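Local coordinates for protein lytic chitin monooxygenase (Enterococcus faecalis, PDB 4A02) that cleaves the glycosidic bonds of crystalline alpha- and beta-chitin oxidatively, using a copper centre and a reductant, at residues A[66-72]-A[162-166]; A[94-100]-A[138-144]. All coordinates share one frame; numbering follows the deposited sequence.

Overall arrangement
Both contacts belong to the same mixed beta-sheet, where strands 142-150 and 155-165 are neighbours, and both are partly buried. Contact 1 adds the short parallel strand 69-71 to the C-terminal end of strand 155-165, largely through main-chain bonds. Contact 2, nested in sequence between the segments of contact 1, joins strand 88-96 to the start of strand 142-150, with side chains of Thr96, Arg138 and His142 doing much of the bonding. They meet where Tyr141 OH lies 2.7 Å from Asp162 OD1, probably hydrogen-bonded, and where Gly140 pairs with Ile165. Ile71, Val163 and Ile165 in contact 1 and Ile95, His142 and Ile144 in contact 2 are buried; Asn70, Gln166, Asn98 and Lys139 are exposed.

Contact 1: residues A[66-72]-A[162-166]; sequences WHKTNIT and DVNIQ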
ATOM      1  N   TRP A  66      11.321  -5.171  -6.730  1.00  5.84           N
ATOM      2  CA  TRP A  66       9.964  -5.571  -6.445  1.00  5.55           C
ATOM      3  C   TRP A  66       9.204  -5.913  -7.708  1.00  5.58           C
ATOM      4  O   TRP A  66       9.397  -5.322  -8.776  1.00  6.48           O
ATOM      5  CB  TRP A  66       9.223  -4.431  -5.711  1.00  5.52           C
ATOM      6  CG  TRP A  66       9.909  -3.938  -4.509  1.00  5.50           C
ATOM      7  CD1 TRP A  66      10.406  -2.698  -4.271  1.00  5.88           C
ATOM      8  CD2 TRP A  66      10.215  -4.699  -3.300  1.00  5.45           C
ATOM      9  NE1 TRP A  66      10.982  -2.603  -3.028  1.00  6.02           N
ATOM     10  CE2 TRP A  66      10.873  -3.833  -2.413  1.00  5.61           C
ATOM     11  CE3 TRP A  66      10.000  -6.037  -2.916  1.00  5.91           C
ATOM     12  CZ2 TRP A  66      11.308  -4.240  -1.149  1.00  6.23           C
ATOM     13  CZ3 TRP A  66      10.427  -6.424  -1.679  1.00  6.51           C
ATOM     14  CH2 TRP A  66      11.071  -5.551  -0.816  1.00  6.45           C
ATOM     15  N   HIS A  67       8.254  -6.865  -7.584  1.00  5.90           N
ATOM     16  CA  HIS A  67       7.372  -7.212  -8.688  1.00  5.71           C
ATOM     17  C   HIS A  67       6.314  -6.111  -8.880  1.00  5.76           C
ATOM     18  O   HIS A  67       5.726  -5.626  -7.922  1.00  7.19           O
ATOM     19  CB  HIS A  67       6.678  -8.552  -8.399  1.00  6.74           C
ATOM     20  CG  HIS A  67       7.592  -9.697  -8.570  1.00  7.80           C
ATOM     21  ND1 HIS A  67       8.545 -10.013  -7.609  1.00  8.65           N
ATOM     22  CD2 HIS A  67       7.755 -10.585  -9.547  1.00 11.88           C
ATOM     23  CE1 HIS A  67       9.225 -11.065  -8.018  1.00 10.47           C
ATOM     24  NE2 HIS A  67       8.793 -11.429  -9.201  1.00 12.71           N
ATOM     25  N   LYS A  68       6.086  -5.748 -10.133  1.00  5.39           N
ATOM     26  CA  LYS A  68       5.263  -4.586 -10.464  1.00  5.40           C
ATOM     27  C   LYS A  68       4.073  -5.029 -11.317  1.00  5.46           C
ATOM     28  O   LYS A  68       4.257  -5.478 -12.458  1.00  6.94           O
ATOM     29  CB  LYS A  68       6.096  -3.587 -11.272  1.00  5.97           C
ATOM     30  CG  LYS A  68       7.361  -3.125 -10.572  1.00  6.27           C
ATOM     31  CD  LYS A  68       8.322  -2.483 -11.530  1.00  7.35           C
ATOM     32  CE  LYS A  68       9.672  -2.165 -10.991  1.00  8.14           C
ATOM     33  NZ  LYS A  68      10.431  -3.435 -10.641  1.00  8.33           N
ATOM     34  N   THR A  69       2.860  -4.908 -10.800  1.00  5.31           N
ATOM     35  CA  THR A  69       1.663  -5.291 -11.564  1.00  5.15           C
ATOM     36  C   THR A  69       1.423  -4.290 -12.677  1.00  5.16           C
ATOM     37  O   THR A  69       1.365  -3.082 -12.436  1.00  5.53           O
ATOM     38  CB  THR A  69       0.433  -5.319 -10.641  1.00  5.21           C
ATOM     39  OG1 THR A  69       0.616  -6.321  -9.655  1.00  5.89           O
ATOM     40  CG2 THR A  69      -0.829  -5.609 -11.420  1.00  5.79           C
ATOM     41  N   ASN A  70       1.180  -4.789 -13.891  1.00  5.39           N
ATOM     42  CA  ASN A  70       0.805  -3.910 -14.993  1.00  5.67           C
ATOM     43  C   ASN A  70      -0.613  -3.405 -14.811  1.00  5.61           C
ATOM     44  O   ASN A  70      -1.539  -4.185 -14.598  1.00  6.29           O
ATOM     45  CB  ASN A  70       0.911  -4.656 -16.307  1.00  6.63           C
ATOM     46  CG  ASN A  70       2.353  -5.077 -16.631  1.00  7.61           C
ATOM     47  OD1 ASN A  70       3.309  -4.364 -16.310  1.00  9.77           O
ATOM     48  ND2 ASN A  70       2.484  -6.243 -17.233  1.00  9.24           N
ATOM     49  N   ILE A  71      -0.785  -2.091 -14.936  1.00  5.77           N
ATOM     50  CA  ILE A  71      -2.091  -1.447 -14.902  1.00  5.99           C
ATOM     51  C   ILE A  71      -2.109  -0.356 -15.980  1.00  6.39           C
ATOM     52  O   ILE A  71      -1.095   0.021 -16.521  1.00  6.98           O
ATOM     53  CB  ILE A  71      -2.415  -0.832 -13.536  1.00  6.37           C
ATOM     54  CG1 ILE A  71      -1.526   0.364 -13.184  1.00  6.22           C
ATOM     55  CG2 ILE A  71      -2.376  -1.897 -12.432  1.00  7.28           C
ATOM     56  CD1 ILE A  71      -2.015   1.149 -11.982  1.00  7.17           C
ATOM     57  N   THR A  72      -3.315   0.161 -16.237  1.00  7.30           N
ATOM     58  CA  THR A  72      -3.478   1.360 -17.061  1.00  8.05           C
ATOM     59  C   THR A  72      -3.798   2.536 -16.160  1.00  7.97           C
ATOM     60  O   THR A  72      -3.981   2.406 -14.944  1.00  9.41           O
ATOM     61  CB  THR A  72      -4.575   1.189 -18.102  1.00 10.15           C
ATOM     62  OG1 THR A  72      -5.838   1.112 -17.449  1.00 14.15           O
ATOM     63  CG2 THR A  72      -4.358   0.004 -18.973  1.00 13.26           C
ATOM     64  N   ASP A 162       3.470  -1.852  -5.770  1.00  4.87           N
ATOM     65  CA  ASP A 162       4.288  -1.579  -6.942  1.00  4.75           C
ATOM     66  C   ASP A 162       3.501  -1.875  -8.222  1.00  4.79           C
ATOM     67  O   ASP A 162       2.974  -2.989  -8.370  1.00  5.13           O
ATOM     68  CB  ASP A 162       5.533  -2.466  -6.904  1.00  4.89           C
ATOM     69  CG  ASP A 162       6.388  -2.203  -5.695  1.00  5.19           C
ATOM     70  OD1 ASP A 162       7.089  -1.142  -5.704  1.00  5.80           O
ATOM     71  OD2 ASP A 162       6.370  -3.017  -4.747  1.00  5.35           O
ATOM     72  N   VAL A 163       3.455  -0.902  -9.129  1.00  5.04           N
ATOM     73  CA  VAL A 163       2.747  -1.072 -10.382  1.00  5.12           C
ATOM     74  C   VAL A 163       3.623  -0.573 -11.528  1.00  5.03           C
ATOM     75  O   VAL A 163       4.536   0.229 -11.355  1.00  5.76           O
ATOM     76  CB  VAL A 163       1.383  -0.357 -10.382  1.00  5.59           C
ATOM     77  CG1 VAL A 163       0.482  -0.963  -9.333  1.00  6.42           C
ATOM     78  CG2 VAL A 163       1.518   1.153 -10.193  1.00  6.17           C
ATOM     79  N   ASN A 164       3.301  -1.069 -12.724  1.00  5.70           N
ATOM     80  CA  ASN A 164       3.882  -0.605 -13.978  1.00  5.92           C
ATOM     81  C   ASN A 164       2.741  -0.073 -14.812  1.00  5.73           C
ATOM     82  O   ASN A 164       1.859  -0.851 -15.186  1.00  6.39           O
ATOM     83  CB  ASN A 164       4.630  -1.730 -14.680  1.00  6.71           C
ATOM     84  CG  ASN A 164       5.137  -1.246 -16.024  1.00  8.12           C
ATOM     85  OD1 ASN A 164       5.849  -0.254 -16.108  1.00  9.35           O
ATOM     86  ND2 ASN A 164       4.691  -1.907 -17.068  1.00 11.91           N
ATOM     87  N   ILE A 165       2.733   1.220 -15.062  1.00  6.17           N
ATOM     88  CA  ILE A 165       1.600   1.858 -15.693  1.00  6.43           C
ATOM     89  C   ILE A 165       1.885   1.967 -17.189  1.00  7.01           C
ATOM     90  O   ILE A 165       2.846   2.588 -17.624  1.00  7.84           O
ATOM     91  CB  ILE A 165       1.283   3.207 -15.040  1.00  6.88           C
ATOM     92  CG1 ILE A 165       1.132   3.002 -13.530  1.00  7.19           C
ATOM     93  CG2 ILE A 165       0.039   3.807 -15.686  1.00  7.98           C
ATOM     94  CD1 ILE A 165       0.676   4.206 -12.727  1.00  8.04           C
ATOM     95  N   GLN A 166       1.019   1.316 -17.940  1.00  7.89           N
ATOM     96  CA  GLN A 166       1.166   1.247 -19.406  1.00  9.69           C
ATOM     97  C   GLN A 166       0.812   2.556 -20.060  1.00 14.17           C
ATOM     98  O   GLN A 166       1.227   2.746 -21.184  1.00 21.97           O
ATOM     99  CB  GLN A 166       0.329   0.107 -19.941  1.00 12.21           C
ATOM    100  CG  GLN A 166       0.724  -1.243 -19.388  1.00 12.81           C
ATOM    101  CD  GLN A 166      -0.076  -2.377 -19.974  1.00 14.40           C
ATOM    102  OE1 GLN A 166      -1.262  -2.098 -20.527  1.00 16.53           O
ATOM    103  NE2 GLN A 166       0.487  -3.534 -20.009  1.00 14.66           N
ATOM    104  OXT GLN A 166       0.105   3.396 -19.404  1.00 15.93           O
TER
HETATM  105  O   HOH W   1       5.660  -5.595  -5.216  1.00  5.44           O
HETATM  106  O   HOH W   2       1.020  -4.781  -7.585  1.00  6.83           O
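Ile71 lies alongside Ile165 on the buried side of this strand pair, CG1 to CG1 at 3.8 Å, and extends its CD1 to within 4.0 Å of Val163 CG2. With chi1 at 68°, CG1 sits between the backbone N and carbonyl carbon of Ile71, which swings the CD1 arm over toward the two neighbours. Beneath these apolar groups the main chains are joined in parallel fashion: Asn164 donates its N to Thr69 O and returns its O to Ile71 N, while Gln166 N reaches Ile71 O in a nearly straight bond of 2.9 Å. The face carrying Asn70 and Asn164 is looser and turned to solvent, with Asn70 and Gln166 exposed. There the two asparagines run side by side with their amides steeply inclined, and Asn164 ND2 reaches Asn70 OD1 at 2.9 Å from above the carbonyl plane; Gln166 NE2 adds a wider contact, 3.9 Å from Asn70 CB. At the leading end Asp162 OD2 comes to 3.3 Å from Trp66 CB. Its carboxylate is held by Arg10 and Tyr141, and one water ties OD2 to His67 O; a second joins Thr69 OG1 to Asp162 O. Away from the copper-binding histidines, the short strand 69-71 here extends, in parallel, one sheet of the immunoglobulin-like beta-sandwich that characterises AA10 lytic polysaccharide monooxygenases.

Contact 2: residues A[94-100]-A[138-144]; sequences YITKNGW and RKGYHVI
Thr96 OG1 and His142 ND1 share a 2.7 Å hydrogen bond, the shortest between the segments. The same hydroxyl oxygen accepts Val143 N at 2.9 Å; a chi1 of 44° tucks OG1 back over the main chain of Thr96, within reach of both. On the other side of the imidazole, His142 NE2 donates to Asn98 OD1 at 2.9 Å, in the carbonyl plane although the bond is bent. Asn98 OD1 also takes Lys139 N on a lone pair, so two donors grip one oxygen and the ring is held between partners at both nitrogens. Arg138 is kinked at chi2 (-53°) and reaches along to bring NE to Thr96 O at 2.8 Å, with the carbonyl oxygen near the guanidinium plane; NH2 adds weak bonds to Thr96 O and Ile95 O and a salt bridge to Asp112 on the next strand. These side chains fasten the end of antiparallel strand 88-96, where the chain leaves the sheet for the type II turn from Lys97 to Trp100, in the core beta-sandwich of this monooxygenase family. Between the strands Thr96 N donates to Val143 O, and Ile95 faces Ile144 as a non-hydrogen-bonded pair, CD1 to CG1 at 3.8 Å. Outward from the turn, Trp100 donates NE1 to Tyr141 O at 2.8 Å, almost in its own ring plane. Its benzenoid edge meets the face of Tyr141 in a T-shaped pair, the planes 66° apart and CZ2 over the centre of the tyrosine ring. Trp100 CH2 also touches Val143 CG2, while the methyl CG2 of Thr96 lies over one indole face, offset toward the rim.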
ATOM      1  N   TYR A  94      -2.459   7.391  -2.350  1.00  6.17           N
ATOM      2  CA  TYR A  94      -1.446   8.261  -2.927  1.00  6.11           C
ATOM      3  C   TYR A  94      -0.742   7.540  -4.045  1.00  6.07           C
ATOM      4  O   TYR A  94      -0.678   6.298  -4.014  1.00  6.42           O
ATOM      5  CB  TYR A  94      -0.425   8.658  -1.836  1.00  6.74           C
ATOM      6  CG  TYR A  94      -0.997   9.228  -0.578  1.00  7.57           C
ATOM      7  CD1 TYR A  94      -1.523   8.364   0.414  1.00  8.27           C
ATOM      8  CD2 TYR A  94      -1.042  10.578  -0.323  1.00 10.30           C
ATOM      9  CE1 TYR A  94      -2.047   8.854   1.588  1.00 10.13           C
ATOM     10  CE2 TYR A  94      -1.601  11.078   0.876  1.00 12.13           C
ATOM     11  CZ  TYR A  94      -2.109  10.167   1.818  1.00 11.23           C
ATOM     12  OH  TYR A  94      -2.656  10.689   2.984  1.00 16.27           O
ATOM     13  N   ILE A  95      -0.125   8.254  -4.992  1.00  6.22           N
ATOM     14  CA  ILE A  95       0.686   7.624  -5.992  1.00  5.98           C
ATOM     15  C   ILE A  95       1.892   8.511  -6.298  1.00  6.13           C
ATOM     16  O   ILE A  95       1.775   9.751  -6.358  1.00  6.98           O
ATOM     17  CB  ILE A  95      -0.094   7.255  -7.264  1.00  6.67           C
ATOM     18  CG1 ILE A  95       0.715   6.352  -8.182  1.00  7.27           C
ATOM     19  CG2 ILE A  95      -0.607   8.480  -7.992  1.00  8.17           C
ATOM     20  CD1 ILE A  95      -0.089   5.812  -9.345  1.00  8.39           C
ATOM     21  N   THR A  96       3.041   7.897  -6.523  1.00  5.98           N
ATOM     22  CA  THR A  96       4.222   8.611  -6.923  1.00  6.45           C
ATOM     23  C   THR A  96       3.976   9.451  -8.164  1.00  6.36           C
ATOM     24  O   THR A  96       3.197   9.077  -9.047  1.00  6.71           O
ATOM     25  CB  THR A  96       5.383   7.606  -7.202  1.00  6.26           C
ATOM     26  OG1 THR A  96       4.892   6.504  -7.954  1.00  6.20           O
ATOM     27  CG2 THR A  96       5.986   7.079  -5.927  1.00  7.17           C
ATOM     28  N   LYS A  97       4.671  10.579  -8.237  1.00  6.71           N
ATOM     29  CA  LYS A  97       4.736  11.430  -9.415  1.00  6.65           C
ATOM     30  C   LYS A  97       5.662  10.824 -10.448  1.00  6.43           C
ATOM     31  O   LYS A  97       6.684  10.211 -10.121  1.00  6.61           O
ATOM     32  CB  LYS A  97       5.238  12.824  -8.995  1.00  7.63           C
ATOM     33  CG  LYS A  97       4.366  13.483  -7.973  1.00  9.65           C
ATOM     34  CD  LYS A  97       5.045  14.675  -7.331  1.00 14.12           C
ATOM     35  CE  LYS A  97       4.681  15.827  -7.997  1.00 21.33           C
ATOM     36  NZ  LYS A  97       3.508  16.553  -7.492  1.00 15.54           N
ATOM     37  N   ASN A  98       5.360  11.079 -11.741  1.00  6.41           N
ATOM     38  CA  ASN A  98       6.341  10.735 -12.764  1.00  6.72           C
ATOM     39  C   ASN A  98       7.675  11.370 -12.419  1.00  6.61           C
ATOM     40  O   ASN A  98       7.748  12.541 -12.024  1.00  7.25           O
ATOM     41  CB  ASN A  98       5.906  11.230 -14.150  1.00  6.65           C
ATOM     42  CG  ASN A  98       4.859  10.407 -14.822  1.00  7.21           C
ATOM     43  OD1 ASN A  98       4.631   9.213 -14.503  1.00  8.05           O
ATOM     44  ND2 ASN A  98       4.236  10.997 -15.810  1.00  8.59           N
ATOM     45  N   GLY A  99       8.747  10.600 -12.592  1.00  7.18           N
ATOM     46  CA  GLY A  99      10.107  11.076 -12.337  1.00  8.27           C
ATOM     47  C   GLY A  99      10.630  10.834 -10.965  1.00  7.66           C
ATOM     48  O   GLY A  99      11.784  11.158 -10.689  1.00  9.07           O
ATOM     49  N   TRP A 100       9.827  10.257 -10.056  1.00  7.67           N
ATOM     50  CA  TRP A 100      10.326   9.806  -8.797  1.00  7.31           C
ATOM     51  C   TRP A 100      11.474   8.819  -9.027  1.00  7.06           C
ATOM     52  O   TRP A 100      11.552   8.144 -10.042  1.00  8.31           O
ATOM     53  CB  TRP A 100       9.201   9.197  -7.951  1.00  6.78           C
ATOM     54  CG  TRP A 100       8.805   7.807  -8.409  1.00  6.22           C
ATOM     55  CD1 TRP A 100       8.058   7.472  -9.503  1.00  6.15           C
ATOM     56  CD2 TRP A 100       9.178   6.573  -7.773  1.00  5.90           C
ATOM     57  NE1 TRP A 100       7.961   6.108  -9.611  1.00  6.29           N
ATOM     58  CE2 TRP A 100       8.612   5.536  -8.540  1.00  5.88           C
ATOM     59  CE3 TRP A 100       9.914   6.244  -6.636  1.00  6.57           C
ATOM     60  CZ2 TRP A 100       8.773   4.198  -8.203  1.00  6.28           C
ATOM     61  CZ3 TRP A 100      10.061   4.914  -6.291  1.00  6.48           C
ATOM     62  CH2 TRP A 100       9.486   3.916  -7.071  1.00  6.80           C
ATOM     63  N   ARG A 138       0.298   9.357 -15.764  1.00  7.77           N
ATOM     64  CA  ARG A 138       1.288   8.441 -15.199  1.00  7.25           C
ATOM     65  C   ARG A 138       1.703   7.375 -16.206  1.00  7.35           C
ATOM     66  O   ARG A 138       0.888   6.817 -16.927  1.00  8.72           O
ATOM     67  CB  ARG A 138       0.733   7.764 -13.938  1.00  7.67           C
ATOM     68  CG  ARG A 138       0.455   8.702 -12.802  1.00  7.83           C
ATOM     69  CD  ARG A 138       1.634   9.568 -12.449  1.00  7.66           C
ATOM     70  NE  ARG A 138       1.625  10.071 -11.074  1.00  7.72           N
ATOM     71  CZ  ARG A 138       0.960  11.110 -10.640  1.00  7.33           C
ATOM     72  NH1 ARG A 138       0.226  11.880 -11.439  1.00  8.17           N
ATOM     73  NH2 ARG A 138       1.017  11.392  -9.341  1.00  7.99           N
ATOM     74  N   LYS A 139       2.982   7.037 -16.166  1.00  7.31           N
ATOM     75  CA  LYS A 139       3.550   5.988 -16.995  1.00  7.42           C
ATOM     76  C   LYS A 139       4.741   5.385 -16.281  1.00  6.80           C
ATOM     77  O   LYS A 139       5.477   6.116 -15.590  1.00  7.94           O
ATOM     78  CB  LYS A 139       3.964   6.498 -18.365  1.00  9.52           C
ATOM     79  CG  LYS A 139       4.227   5.454 -19.398  1.00 12.80           C
ATOM     80  CD  LYS A 139       4.411   5.937 -20.762  1.00 18.30           C
ATOM     81  CE  LYS A 139       4.701   4.861 -21.782  1.00 26.13           C
ATOM     82  NZ  LYS A 139       5.271   5.492 -23.042  1.00 28.56           N
ATOM     83  N   GLY A 140       4.930   4.094 -16.463  1.00  6.69           N
ATOM     84  CA  GLY A 140       6.111   3.404 -15.955  1.00  6.89           C
ATOM     85  C   GLY A 140       5.926   2.919 -14.524  1.00  5.90           C
ATOM     86  O   GLY A 140       4.825   2.800 -14.013  1.00  6.16           O
ATOM     87  N   TYR A 141       7.051   2.587 -13.885  1.00  6.02           N
ATOM     88  CA  TYR A 141       7.041   2.085 -12.527  1.00  5.74           C
ATOM     89  C   TYR A 141       6.565   3.159 -11.573  1.00  5.72           C
ATOM     90  O   TYR A 141       7.161   4.268 -11.552  1.00  6.59           O
ATOM     91  CB  TYR A 141       8.429   1.609 -12.152  1.00  6.36           C
ATOM     92  CG  TYR A 141       8.629   1.115 -10.733  1.00  5.93           C
ATOM     93  CD1 TYR A 141       7.596   0.578  -9.975  1.00  5.92           C
ATOM     94  CD2 TYR A 141       9.888   1.192 -10.156  1.00  6.12           C
ATOM     95  CE1 TYR A 141       7.796   0.146  -8.679  1.00  5.86           C
ATOM     96  CE2 TYR A 141      10.116   0.718  -8.885  1.00  6.29           C
ATOM     97  CZ  TYR A 141       9.082   0.204  -8.133  1.00  5.76           C
ATOM     98  OH  TYR A 141       9.334  -0.294  -6.871  1.00  6.21           O
ATOM     99  N   HIS A 142       5.558   2.856 -10.761  1.00  5.43           N
ATOM    100  CA  HIS A 142       5.012   3.722  -9.750  1.00  5.54           C
ATOM    101  C   HIS A 142       4.715   2.918  -8.504  1.00  5.20           C
ATOM    102  O   HIS A 142       4.602   1.694  -8.530  1.00  5.67           O
ATOM    103  CB  HIS A 142       3.718   4.414 -10.252  1.00  5.76           C
ATOM    104  CG  HIS A 142       4.065   5.555 -11.179  1.00  5.91           C
ATOM    105  ND1 HIS A 142       4.550   6.728 -10.623  1.00  6.94           N
ATOM    106  CD2 HIS A 142       4.110   5.640 -12.530  1.00  6.47           C
ATOM    107  CE1 HIS A 142       4.821   7.494 -11.638  1.00  7.33           C
ATOM    108  NE2 HIS A 142       4.581   6.891 -12.795  1.00  6.89           N
ATOM    109  N   VAL A 143       4.586   3.656  -7.379  1.00  5.44           N
ATOM    110  CA  VAL A 143       4.146   3.088  -6.124  1.00  5.26           C
ATOM    111  C   VAL A 143       2.861   3.771  -5.726  1.00  5.35           C
ATOM    112  O   VAL A 143       2.800   4.997  -5.615  1.00  6.19           O
ATOM    113  CB  VAL A 143       5.225   3.200  -5.027  1.00  5.91           C
ATOM    114  CG1 VAL A 143       4.706   2.682  -3.685  1.00  6.76           C
ATOM    115  CG2 VAL A 143       6.484   2.447  -5.430  1.00  6.66           C
ATOM    116  N   ILE A 144       1.821   2.962  -5.492  1.00  5.38           N
ATOM    117  CA  ILE A 144       0.593   3.399  -4.848  1.00  5.49           C
ATOM    118  C   ILE A 144       0.742   3.139  -3.364  1.00  5.52           C
ATOM    119  O   ILE A 144       1.202   2.088  -2.953  1.00  6.21           O
ATOM    120  CB  ILE A 144      -0.629   2.668  -5.431  1.00  5.83           C
ATOM    121  CG1 ILE A 144      -0.789   2.932  -6.925  1.00  6.60           C
ATOM    122  CG2 ILE A 144      -1.896   2.995  -4.657  1.00  6.77           C
ATOM    123  CD1 ILE A 144      -1.753   2.005  -7.602  1.00  8.33           C
TER